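PDB 2OKX: rhamnosidase B from Bacillus sp., which hydrolyses terminal alpha-L-rhamnose units from rhamnosides and, as a family 78 glycoside hydrolase, probably does so with inversion of the anomeric configuration. Local coordinates for residues F398-V402 and Q477-G481; A685-Q689 and D750-A754; G923-L927 and P942-E948. All coordinates share one frame; numbering follows the deposited sequence.

The three contacts follow one another along the chain and none touches another. Interaction 1 sets a short helix against a loop of the concanavalin-like domain. Interaction 2 joins a loop to the end of strand 747-752 in the six-hairpin glycosidase domain, probably an alpha/alpha barrel as in other members of that clan. Interaction 3 pairs two strands of the C-terminal beta domain. The centres of interactions 1 and 2 are 34 Å apart, and their nearest atoms about 17 Å. The nearest atoms of interactions 2 and 3 are about 32 Å apart, and those of interactions 1 and 3 about 40 Å. They differ in kind: mainly apolar, polar, and backbone-paired.

Interaction 1: F398-V402 and Q477-G481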
ATOM      1  N   PHE A 398     -13.104  -2.966 -13.362  1.00 19.69           N
ATOM      2  CA  PHE A 398     -12.448  -1.666 -13.486  1.00 20.28           C
ATOM      3  C   PHE A 398     -12.749  -1.001 -14.829  1.00 19.66           C
ATOM      4  O   PHE A 398     -13.231   0.133 -14.880  1.00 19.60           O
ATOM      5  CB  PHE A 398     -10.931  -1.817 -13.306  1.00 19.33           C
ATOM      6  CG  PHE A 398     -10.184  -0.509 -13.306  1.00 19.82           C
ATOM      7  CD1 PHE A 398     -10.206   0.326 -12.190  1.00 20.56           C
ATOM      8  CD2 PHE A 398      -9.460  -0.108 -14.426  1.00 19.82           C
ATOM      9  CE1 PHE A 398      -9.517   1.543 -12.190  1.00 19.70           C
ATOM     10  CE2 PHE A 398      -8.768   1.106 -14.439  1.00 21.55           C
ATOM     11  CZ  PHE A 398      -8.796   1.934 -13.316  1.00 20.24           C
ATOM     12  N   GLY A 399     -12.467  -1.709 -15.919  1.00 21.07           N
ATOM     13  CA  GLY A 399     -12.710  -1.150 -17.237  1.00 17.67           C
ATOM     14  C   GLY A 399     -14.161  -0.785 -17.454  1.00 18.97           C
ATOM     15  O   GLY A 399     -14.467   0.199 -18.127  1.00 19.38           O
ATOM     16  N   SER A 400     -15.057  -1.584 -16.879  1.00 19.69           N
ATOM     17  CA  SER A 400     -16.493  -1.363 -16.997  1.00 20.30           C
ATOM     18  C   SER A 400     -16.947  -0.133 -16.209  1.00 22.29           C
ATOM     19  O   SER A 400     -18.043   0.384 -16.431  1.00 22.62           O
ATOM     20  CB  SER A 400     -17.257  -2.599 -16.508  1.00 22.23           C
ATOM     21  OG  SER A 400     -16.949  -3.744 -17.290  1.00 22.69           O
ATOM     22  N   ASN A 401     -16.109   0.327 -15.281  1.00 20.61           N
ATOM     23  CA  ASN A 401     -16.432   1.512 -14.489  1.00 19.47           C
ATOM     24  C   ASN A 401     -15.773   2.764 -15.056  1.00 19.05           C
ATOM     25  O   ASN A 401     -16.360   3.847 -15.030  1.00 19.54           O
ATOM     26  CB  ASN A 401     -16.010   1.312 -13.028  1.00 19.13           C
ATOM     27  CG  ASN A 401     -17.148   0.809 -12.168  1.00 18.04           C
ATOM     28  OD1 ASN A 401     -18.062   1.563 -11.830  1.00 19.66           O
ATOM     29  ND2 ASN A 401     -17.109  -0.472 -11.820  1.00 18.97           N
ATOM     30  N   VAL A 402     -14.554   2.616 -15.569  1.00 17.91           N
ATOM     31  CA  VAL A 402     -13.840   3.743 -16.153  1.00 18.23           C
ATOM     32  C   VAL A 402     -14.541   4.192 -17.427  1.00 19.18           C
ATOM     33  O   VAL A 402     -14.669   5.385 -17.687  1.00 18.90           O
ATOM     34  CB  VAL A 402     -12.380   3.372 -16.473  1.00 18.28           C
ATOM     35  CG1 VAL A 402     -11.706   4.498 -17.252  1.00 17.21           C
ATOM     36  CG2 VAL A 402     -11.636   3.110 -15.176  1.00 19.18           C
ATOM     37  N   GLN A 477     -12.102  10.200  -9.397  1.00 19.22           N
ATOM     38  CA  GLN A 477     -10.681   9.940  -9.600  1.00 17.23           C
ATOM     39  C   GLN A 477     -10.527   8.426  -9.607  1.00 17.88           C
ATOM     40  O   GLN A 477     -10.528   7.789  -8.552  1.00 16.42           O
ATOM     41  CB  GLN A 477      -9.816  10.538  -8.478  1.00 17.31           C
ATOM     42  CG  GLN A 477      -8.326  10.389  -8.757  1.00 19.35           C
ATOM     43  CD  GLN A 477      -7.438  10.992  -7.680  1.00 19.72           C
ATOM     44  OE1 GLN A 477      -7.807  11.965  -7.022  1.00 19.99           O
ATOM     45  NE2 GLN A 477      -6.245  10.428  -7.519  1.00 19.17           N
ATOM     46  N   HIS A 478     -10.418   7.841 -10.796  1.00 17.56           N
ATOM     47  CA  HIS A 478     -10.269   6.396 -10.888  1.00 17.90           C
ATOM     48  C   HIS A 478      -8.897   5.953 -10.414  1.00 18.05           C
ATOM     49  O   HIS A 478      -7.916   6.677 -10.569  1.00 19.16           O
ATOM     50  CB  HIS A 478     -10.532   5.924 -12.320  1.00 15.55           C
ATOM     51  CG  HIS A 478     -11.974   6.008 -12.705  1.00 17.12           C
ATOM     52  ND1 HIS A 478     -12.456   6.945 -13.592  1.00 20.58           N
ATOM     53  CD2 HIS A 478     -13.050   5.314 -12.271  1.00 14.66           C
ATOM     54  CE1 HIS A 478     -13.769   6.823 -13.687  1.00 17.79           C
ATOM     55  NE2 HIS A 478     -14.152   5.842 -12.894  1.00 18.04           N
ATOM     56  N   THR A 479      -8.842   4.761  -9.827  1.00 17.53           N
ATOM     57  CA  THR A 479      -7.595   4.230  -9.308  1.00 16.71           C
ATOM     58  C   THR A 479      -6.743   3.576 -10.399  1.00 18.11           C
ATOM     59  O   THR A 479      -6.436   2.386 -10.327  1.00 17.93           O
ATOM     60  CB  THR A 479      -7.869   3.213  -8.169  1.00 17.85           C
ATOM     61  OG1 THR A 479      -8.668   2.132  -8.660  1.00 15.64           O
ATOM     62  CG2 THR A 479      -8.629   3.886  -7.030  1.00 17.18           C
ATOM     63  N   TYR A 480      -6.364   4.359 -11.409  1.00 19.53           N
ATOM     64  CA  TYR A 480      -5.535   3.850 -12.505  1.00 19.41           C
ATOM     65  C   TYR A 480      -4.330   3.152 -11.889  1.00 20.22           C
ATOM     66  O   TYR A 480      -3.647   3.726 -11.039  1.00 19.60           O
ATOM     67  CB  TYR A 480      -5.050   4.995 -13.398  1.00 19.99           C
ATOM     68  CG  TYR A 480      -6.156   5.854 -13.960  1.00 18.72           C
ATOM     69  CD1 TYR A 480      -7.053   5.351 -14.906  1.00 17.37           C
ATOM     70  CD2 TYR A 480      -6.321   7.168 -13.531  1.00 18.23           C
ATOM     71  CE1 TYR A 480      -8.087   6.139 -15.408  1.00 16.46           C
ATOM     72  CE2 TYR A 480      -7.347   7.961 -14.021  1.00 18.19           C
ATOM     73  CZ  TYR A 480      -8.228   7.444 -14.957  1.00 17.85           C
ATOM     74  OH  TYR A 480      -9.247   8.240 -15.430  1.00 17.48           O
ATOM     75  N   GLY A 481      -4.078   1.918 -12.318  1.00 18.10           N
ATOM     76  CA  GLY A 481      -2.962   1.158 -11.783  1.00 19.05           C
ATOM     77  C   GLY A 481      -3.398   0.252 -10.644  1.00 19.56           C
ATOM     78  O   GLY A 481      -2.594  -0.506 -10.089  1.00 20.04           O
TER
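Helix 397-402, a short helix packed against the loop that leaves strand 475-477, presents Phe398 and Val402 to His478, Thr479 and Tyr480. This loop belongs to the concanavalin-like domain and bends through an inverse gamma turn centred on Thr479, closed by a weak bond from Tyr480 N to His478 O. No hydrogen bond spans the two segments, so the fit rests on shape and apolar contact. Val402 lies one turn after Phe398, and its amide, like that of Asn401, donates to Phe398 O. A branched residue suits this place because its two methyls can meet different rings. Val402 CG2 sits over one face of the His478 imidazole, 4.0 Å from the ring centroid and 20° off the normal, a CH-pi contact; Val402 CG1 comes to the edge of the Tyr480 ring, 4.4 Å from Tyr480 CE1. The CG2 methyl also sits above the Phe398 ring, offset toward its rim, and so serves both rings. With CG of Phe398 opposite the backbone N (chi1 -175°), the ring extends to the turn: Phe398 CE1 is 3.7 Å from Thr479 OG1, and Phe398 CZ is 3.9 Å from Tyr480 CA. His315 meets the Phe398 ring outside the two segments. Thr479 OG1 is itself bonded to Leu482 O and the Thr479 amide to the Tyr466 hydroxyl, which helps hold the turn beside the phenyl ring. Tyr480 bonds through OH to Glu287, leaving its hydrocarbon part to pack. Over one face of the Tyr480 ring, offset toward its rim, lies His478 CB, while Tyr480 CD1 is 4.2 Å from Phe398 CZ.

Interaction 2: A685-Q689 and D750-A754; sequences APIDQ and DCIHA
Asp688 is gripped at both its backbone and its carboxylate by the 750-754 segment. Asp688 N donates to Asp750 OD2 over 2.8 Å, nearly straight at 162°, reaching the anti side of that carboxylate and 30° out of its plane. At the other end, His753 NE2 gives a weak, bent bond of 2.8 Å to Asp688 OD2, the ring and carboxylate planes lying 49° apart. Between these two points Cys751 SG lies 3.1 Å from Asp688 O, a buried carbonyl with no hydrogen-bond partner assigned in the model, and 3.3 Å from Asp688 OD2. The same sulfur sits over one face of the His753 ring, offset toward its rim. Ile687 CG2 adds a 3.3 Å contact with Asp750 OD2. These residues sit in the six-hairpin domain, where the loop after helix 647-665 meets the end of strand 747-752. The chain makes an inverse gamma turn centred on Asp688, which probably helps turn its amide to Asp750. Further out, Ser763 and Thr766 hold Asp750 OD1, Ser759 bonds to Asp688 OD2, and Glu692 OE2 takes His753 ND1, fixing the rotation of the imidazole.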
ATOM      1  N   ALA A 685       9.213  16.255  -6.306  1.00 28.10           N
ATOM      2  CA  ALA A 685       9.303  17.620  -6.804  1.00 28.77           C
ATOM      3  C   ALA A 685      10.467  17.705  -7.788  1.00 29.25           C
ATOM      4  O   ALA A 685      11.328  16.828  -7.805  1.00 26.47           O
ATOM      5  CB  ALA A 685       9.523  18.583  -5.645  1.00 27.46           C
ATOM      6  N   PRO A 686      10.504  18.767  -8.612  1.00 31.64           N
ATOM      7  CA  PRO A 686      11.539  19.015  -9.624  1.00 33.26           C
ATOM      8  C   PRO A 686      12.963  19.166  -9.087  1.00 34.23           C
ATOM      9  O   PRO A 686      13.744  19.956  -9.616  1.00 34.33           O
ATOM     10  CB  PRO A 686      11.059  20.297 -10.304  1.00 34.48           C
ATOM     11  CG  PRO A 686       9.582  20.245 -10.132  1.00 34.52           C
ATOM     12  CD  PRO A 686       9.445  19.785  -8.706  1.00 32.98           C
ATOM     13  N   ILE A 687      13.292  18.423  -8.035  1.00 34.80           N
ATOM     14  CA  ILE A 687      14.631  18.466  -7.456  1.00 35.60           C
ATOM     15  C   ILE A 687      15.589  17.824  -8.455  1.00 36.64           C
ATOM     16  O   ILE A 687      15.249  16.822  -9.084  1.00 35.94           O
ATOM     17  CB  ILE A 687      14.708  17.652  -6.138  1.00 35.65           C
ATOM     18  CG1 ILE A 687      13.895  18.341  -5.044  1.00 35.37           C
ATOM     19  CG2 ILE A 687      16.162  17.485  -5.707  1.00 35.64           C
ATOM     20  CD1 ILE A 687      13.827  17.546  -3.757  1.00 34.98           C
ATOM     21  N   ASP A 688      16.780  18.395  -8.608  1.00 36.35           N
ATOM     22  CA  ASP A 688      17.747  17.816  -9.530  1.00 37.94           C
ATOM     23  C   ASP A 688      18.425  16.677  -8.775  1.00 37.88           C
ATOM     24  O   ASP A 688      19.518  16.824  -8.225  1.00 37.94           O
ATOM     25  CB  ASP A 688      18.764  18.872  -9.980  1.00 38.66           C
ATOM     26  CG  ASP A 688      19.534  18.448 -11.222  1.00 41.29           C
ATOM     27  OD1 ASP A 688      19.037  17.575 -11.966  1.00 39.77           O
ATOM     28  OD2 ASP A 688      20.629  19.000 -11.463  1.00 42.00           O
ATOM     29  N   GLN A 689      17.740  15.538  -8.740  1.00 36.88           N
ATOM     30  CA  GLN A 689      18.223  14.356  -8.043  1.00 36.14           C
ATOM     31  C   GLN A 689      18.320  13.195  -9.029  1.00 37.95           C
ATOM     32  O   GLN A 689      17.569  12.223  -8.946  1.00 37.48           O
ATOM     33  CB  GLN A 689      17.262  14.021  -6.891  1.00 34.03           C
ATOM     34  CG  GLN A 689      15.819  13.783  -7.332  1.00 30.90           C
ATOM     35  CD  GLN A 689      14.820  13.825  -6.183  1.00 31.94           C
ATOM     36  OE1 GLN A 689      15.128  13.431  -5.056  1.00 31.02           O
ATOM     37  NE2 GLN A 689      13.608  14.292  -6.471  1.00 31.79           N
ATOM     38  N   ASP A 750      21.667  21.229  -5.707  1.00 34.42           N
ATOM     39  CA  ASP A 750      20.977  19.949  -5.643  1.00 33.45           C
ATOM     40  C   ASP A 750      21.885  18.755  -5.891  1.00 33.96           C
ATOM     41  O   ASP A 750      21.743  17.722  -5.234  1.00 32.32           O
ATOM     42  CB  ASP A 750      19.811  19.916  -6.632  1.00 33.61           C
ATOM     43  CG  ASP A 750      18.507  20.369  -6.008  1.00 34.23           C
ATOM     44  OD1 ASP A 750      18.513  20.746  -4.815  1.00 32.75           O
ATOM     45  OD2 ASP A 750      17.474  20.344  -6.709  1.00 36.42           O
ATOM     46  N   CYS A 751      22.820  18.889  -6.828  1.00 33.95           N
ATOM     47  CA  CYS A 751      23.709  17.774  -7.127  1.00 35.79           C
ATOM     48  C   CYS A 751      24.849  18.109  -8.077  1.00 36.29           C
ATOM     49  O   CYS A 751      25.006  19.243  -8.534  1.00 36.40           O
ATOM     50  CB  CYS A 751      22.908  16.635  -7.755  1.00 35.35           C
ATOM     51  SG  CYS A 751      22.392  16.995  -9.462  1.00 37.48           S
ATOM     52  N   ILE A 752      25.640  17.079  -8.352  1.00 37.62           N
ATOM     53  CA  ILE A 752      26.754  17.133  -9.285  1.00 39.49           C
ATOM     54  C   ILE A 752      26.490  15.930 -10.183  1.00 39.80           C
ATOM     55  O   ILE A 752      26.523  14.785  -9.728  1.00 39.52           O
ATOM     56  CB  ILE A 752      28.124  16.949  -8.593  1.00 38.72           C
ATOM     57  CG1 ILE A 752      28.443  18.165  -7.724  1.00 39.21           C
ATOM     58  CG2 ILE A 752      29.214  16.758  -9.646  1.00 39.73           C
ATOM     59  CD1 ILE A 752      29.799  18.091  -7.041  1.00 38.74           C
ATOM     60  N   HIS A 753      26.203  16.199 -11.449  1.00 40.94           N
ATOM     61  CA  HIS A 753      25.906  15.146 -12.407  1.00 42.63           C
ATOM     62  C   HIS A 753      27.081  14.214 -12.676  1.00 43.62           C
ATOM     63  O   HIS A 753      28.213  14.490 -12.281  1.00 44.21           O
ATOM     64  CB  HIS A 753      25.410  15.778 -13.705  1.00 41.94           C
ATOM     65  CG  HIS A 753      24.093  16.473 -13.560  1.00 43.34           C
ATOM     66  ND1 HIS A 753      22.890  15.800 -13.575  1.00 42.39           N
ATOM     67  CD2 HIS A 753      23.791  17.777 -13.350  1.00 42.57           C
ATOM     68  CE1 HIS A 753      21.905  16.658 -13.382  1.00 42.68           C
ATOM     69  NE2 HIS A 753      22.425  17.865 -13.241  1.00 43.20           N
ATOM     70  N   ALA A 754      26.794  13.104 -13.346  1.00 44.58           N
ATOM     71  CA  ALA A 754      27.804  12.109 -13.670  1.00 45.97           C
ATOM     72  C   ALA A 754      28.976  12.695 -14.454  1.00 46.68           C
ATOM     73  O   ALA A 754      30.126  12.334 -14.214  1.00 47.60           O
ATOM     74  CB  ALA A 754      27.168  10.965 -14.454  1.00 45.98           C
TER

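Interaction 3: G923-L927 and P942-E948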
ATOM      1  N   GLY A 923      -0.776  37.606  28.706  1.00 24.68           N
ATOM      2  CA  GLY A 923       0.525  37.109  29.124  1.00 22.87           C
ATOM      3  C   GLY A 923       0.519  36.164  30.308  1.00 21.52           C
ATOM      4  O   GLY A 923       1.570  35.897  30.897  1.00 23.12           O
ATOM      5  N   LYS A 924      -0.648  35.637  30.655  1.00 20.11           N
ATOM      6  CA  LYS A 924      -0.745  34.734  31.793  1.00 20.38           C
ATOM      7  C   LYS A 924      -1.482  33.439  31.470  1.00 19.36           C
ATOM      8  O   LYS A 924      -2.641  33.453  31.061  1.00 19.46           O
ATOM      9  CB  LYS A 924      -1.431  35.451  32.956  1.00 21.59           C
ATOM     10  CG  LYS A 924      -1.482  34.647  34.247  1.00 22.98           C
ATOM     11  CD  LYS A 924      -2.082  35.481  35.371  1.00 26.01           C
ATOM     12  CE  LYS A 924      -2.177  34.683  36.662  1.00 29.25           C
ATOM     13  NZ  LYS A 924      -2.670  35.517  37.794  1.00 34.61           N
ATOM     14  N   LEU A 925      -0.795  32.320  31.672  1.00 19.87           N
ATOM     15  CA  LEU A 925      -1.357  31.001  31.403  1.00 20.83           C
ATOM     16  C   LEU A 925      -1.735  30.229  32.652  1.00 21.93           C
ATOM     17  O   LEU A 925      -1.218  30.477  33.742  1.00 23.13           O
ATOM     18  CB  LEU A 925      -0.347  30.126  30.651  1.00 20.54           C
ATOM     19  CG  LEU A 925      -0.096  30.166  29.149  1.00 23.86           C
ATOM     20  CD1 LEU A 925       1.069  29.231  28.834  1.00 24.25           C
ATOM     21  CD2 LEU A 925      -1.340  29.735  28.387  1.00 19.53           C
ATOM     22  N   LYS A 926      -2.642  29.280  32.466  1.00 20.00           N
ATOM     23  CA  LYS A 926      -3.051  28.361  33.511  1.00 19.84           C
ATOM     24  C   LYS A 926      -2.634  27.053  32.832  1.00 19.85           C
ATOM     25  O   LYS A 926      -3.002  26.814  31.677  1.00 17.02           O
ATOM     26  CB  LYS A 926      -4.562  28.383  33.713  1.00 24.22           C
ATOM     27  CG  LYS A 926      -5.011  27.633  34.949  1.00 30.86           C
ATOM     28  CD  LYS A 926      -6.379  26.995  34.754  1.00 35.31           C
ATOM     29  CE  LYS A 926      -7.427  27.998  34.304  1.00 36.77           C
ATOM     30  NZ  LYS A 926      -8.746  27.334  34.086  1.00 38.21           N
ATOM     31  N   LEU A 927      -1.862  26.223  33.523  1.00 17.27           N
ATOM     32  CA  LEU A 927      -1.377  24.972  32.946  1.00 15.32           C
ATOM     33  C   LEU A 927      -1.514  23.804  33.914  1.00 18.08           C
ATOM     34  O   LEU A 927      -1.156  23.922  35.083  1.00 16.31           O
ATOM     35  CB  LEU A 927       0.098  25.136  32.545  1.00 16.86           C
ATOM     36  CG  LEU A 927       0.931  23.895  32.199  1.00 17.21           C
ATOM     37  CD1 LEU A 927       0.443  23.305  30.890  1.00 19.07           C
ATOM     38  CD2 LEU A 927       2.409  24.274  32.082  1.00 17.97           C
ATOM     39  N   PRO A 942       6.372  29.535  28.082  1.00 19.19           N
ATOM     40  CA  PRO A 942       6.925  30.234  26.917  1.00 20.84           C
ATOM     41  C   PRO A 942       7.430  31.645  27.224  1.00 20.16           C
ATOM     42  O   PRO A 942       7.038  32.257  28.218  1.00 18.21           O
ATOM     43  CB  PRO A 942       5.767  30.211  25.918  1.00 18.77           C
ATOM     44  CG  PRO A 942       4.560  30.188  26.792  1.00 19.31           C
ATOM     45  CD  PRO A 942       4.951  29.214  27.876  1.00 20.04           C
ATOM     46  N   GLU A 943       8.305  32.144  26.356  1.00 22.00           N
ATOM     47  CA  GLU A 943       8.919  33.460  26.516  1.00 23.43           C
ATOM     48  C   GLU A 943       7.993  34.564  27.002  1.00 22.72           C
ATOM     49  O   GLU A 943       6.951  34.830  26.399  1.00 21.16           O
ATOM     50  CB  GLU A 943       9.587  33.890  25.201  1.00 27.00           C
ATOM     51  CG  GLU A 943      10.217  35.283  25.233  1.00 29.27           C
ATOM     52  CD  GLU A 943      11.045  35.583  23.989  1.00 35.78           C
ATOM     53  OE1 GLU A 943      10.683  35.088  22.899  1.00 37.61           O
ATOM     54  OE2 GLU A 943      12.051  36.322  24.095  1.00 37.02           O
ATOM     55  N   GLY A 944       8.390  35.192  28.110  1.00 22.15           N
ATOM     56  CA  GLY A 944       7.632  36.292  28.688  1.00 21.51           C
ATOM     57  C   GLY A 944       6.264  35.985  29.268  1.00 22.49           C
ATOM     58  O   GLY A 944       5.528  36.898  29.635  1.00 23.99           O
ATOM     59  N   ILE A 945       5.917  34.707  29.367  1.00 19.72           N
ATOM     60  CA  ILE A 945       4.618  34.320  29.894  1.00 18.54           C
ATOM     61  C   ILE A 945       4.714  33.855  31.345  1.00 20.12           C
ATOM     62  O   ILE A 945       5.618  33.100  31.705  1.00 20.61           O
ATOM     63  CB  ILE A 945       4.002  33.180  29.026  1.00 19.52           C
ATOM     64  CG1 ILE A 945       3.869  33.652  27.573  1.00 20.33           C
ATOM     65  CG2 ILE A 945       2.646  32.771  29.562  1.00 18.39           C
ATOM     66  CD1 ILE A 945       2.951  34.840  27.403  1.00 21.90           C
ATOM     67  N   GLU A 946       3.785  34.313  32.174  1.00 18.52           N
ATOM     68  CA  GLU A 946       3.760  33.918  33.576  1.00 21.75           C
ATOM     69  C   GLU A 946       2.530  33.040  33.738  1.00 21.19           C
ATOM     70  O   GLU A 946       1.795  32.831  32.774  1.00 21.87           O
ATOM     71  CB  GLU A 946       3.675  35.158  34.479  1.00 22.36           C
ATOM     72  CG  GLU A 946       2.368  35.930  34.401  1.00 22.37           C
ATOM     73  CD  GLU A 946       2.508  37.353  34.918  1.00 26.67           C
ATOM     74  OE1 GLU A 946       3.387  37.593  35.770  1.00 26.22           O
ATOM     75  OE2 GLU A 946       1.733  38.230  34.481  1.00 25.48           O
ATOM     76  N   GLY A 947       2.297  32.508  34.931  1.00 20.87           N
ATOM     77  CA  GLY A 947       1.120  31.678  35.091  1.00 19.40           C
ATOM     78  C   GLY A 947       1.085  30.746  36.282  1.00 20.64           C
ATOM     79  O   GLY A 947       1.978  30.755  37.130  1.00 19.00           O
ATOM     80  N   GLU A 948       0.037  29.933  36.324  1.00 18.66           N
ATOM     81  CA  GLU A 948      -0.181  28.982  37.399  1.00 19.88           C
ATOM     82  C   GLU A 948      -0.084  27.559  36.860  1.00 20.47           C
ATOM     83  O   GLU A 948      -0.833  27.177  35.962  1.00 19.90           O
ATOM     84  CB  GLU A 948      -1.567  29.213  37.997  1.00 21.05           C
ATOM     85  CG  GLU A 948      -1.861  28.369  39.210  1.00 28.51           C
ATOM     86  CD  GLU A 948      -1.136  28.854  40.453  1.00 30.86           C
ATOM     87  OE1 GLU A 948      -1.127  28.106  41.450  1.00 34.69           O
ATOM     88  OE2 GLU A 948      -0.586  29.978  40.439  1.00 28.27           O
TER
HETATM   89  O   HOH W   1       3.728  37.556  31.608  1.00 25.98           O
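Pro942 touches Leu925 at the start of a type II beta turn that runs to Ile945; its ring carbon CD lies 4.0 Å from Leu925 CD1, an apolar contact. The turn's Gly944 has a positive phi that a residue without CB accepts easily, and a water lies 2.8 Å from Gly944 O and equally far from Gly923 O. Ile945, whose CG2 is anti to its backbone N, places that methyl 3.8 Å from Leu925 CG, adding to the apolar face that Leu925 forms. From Glu946 the chain becomes the edge strand of the C-terminal beta sheet, parallel to strand 924-932. Glu946 N donates to Gly923 O over 3.0 Å, and Glu946 O accepts from Leu925 N. Gly947 comes next, its CA only 3.0 Å from Leu925 O, where a CB would collide with that oxygen. Glu948 N then reaches Leu925 O, and Glu948 O accepts Leu927 N at 2.8 Å. Glu946 and Glu948 share their face with Lys924 and Lys926, opposite the Leu925 side. The four main-chain bonds thus carry the pairing, the leucine, isoleucine and proline giving it an apolar side, and Lys924 NZ, 6.1 Å from Glu946 OE2, offers probably only a diffuse charge attraction.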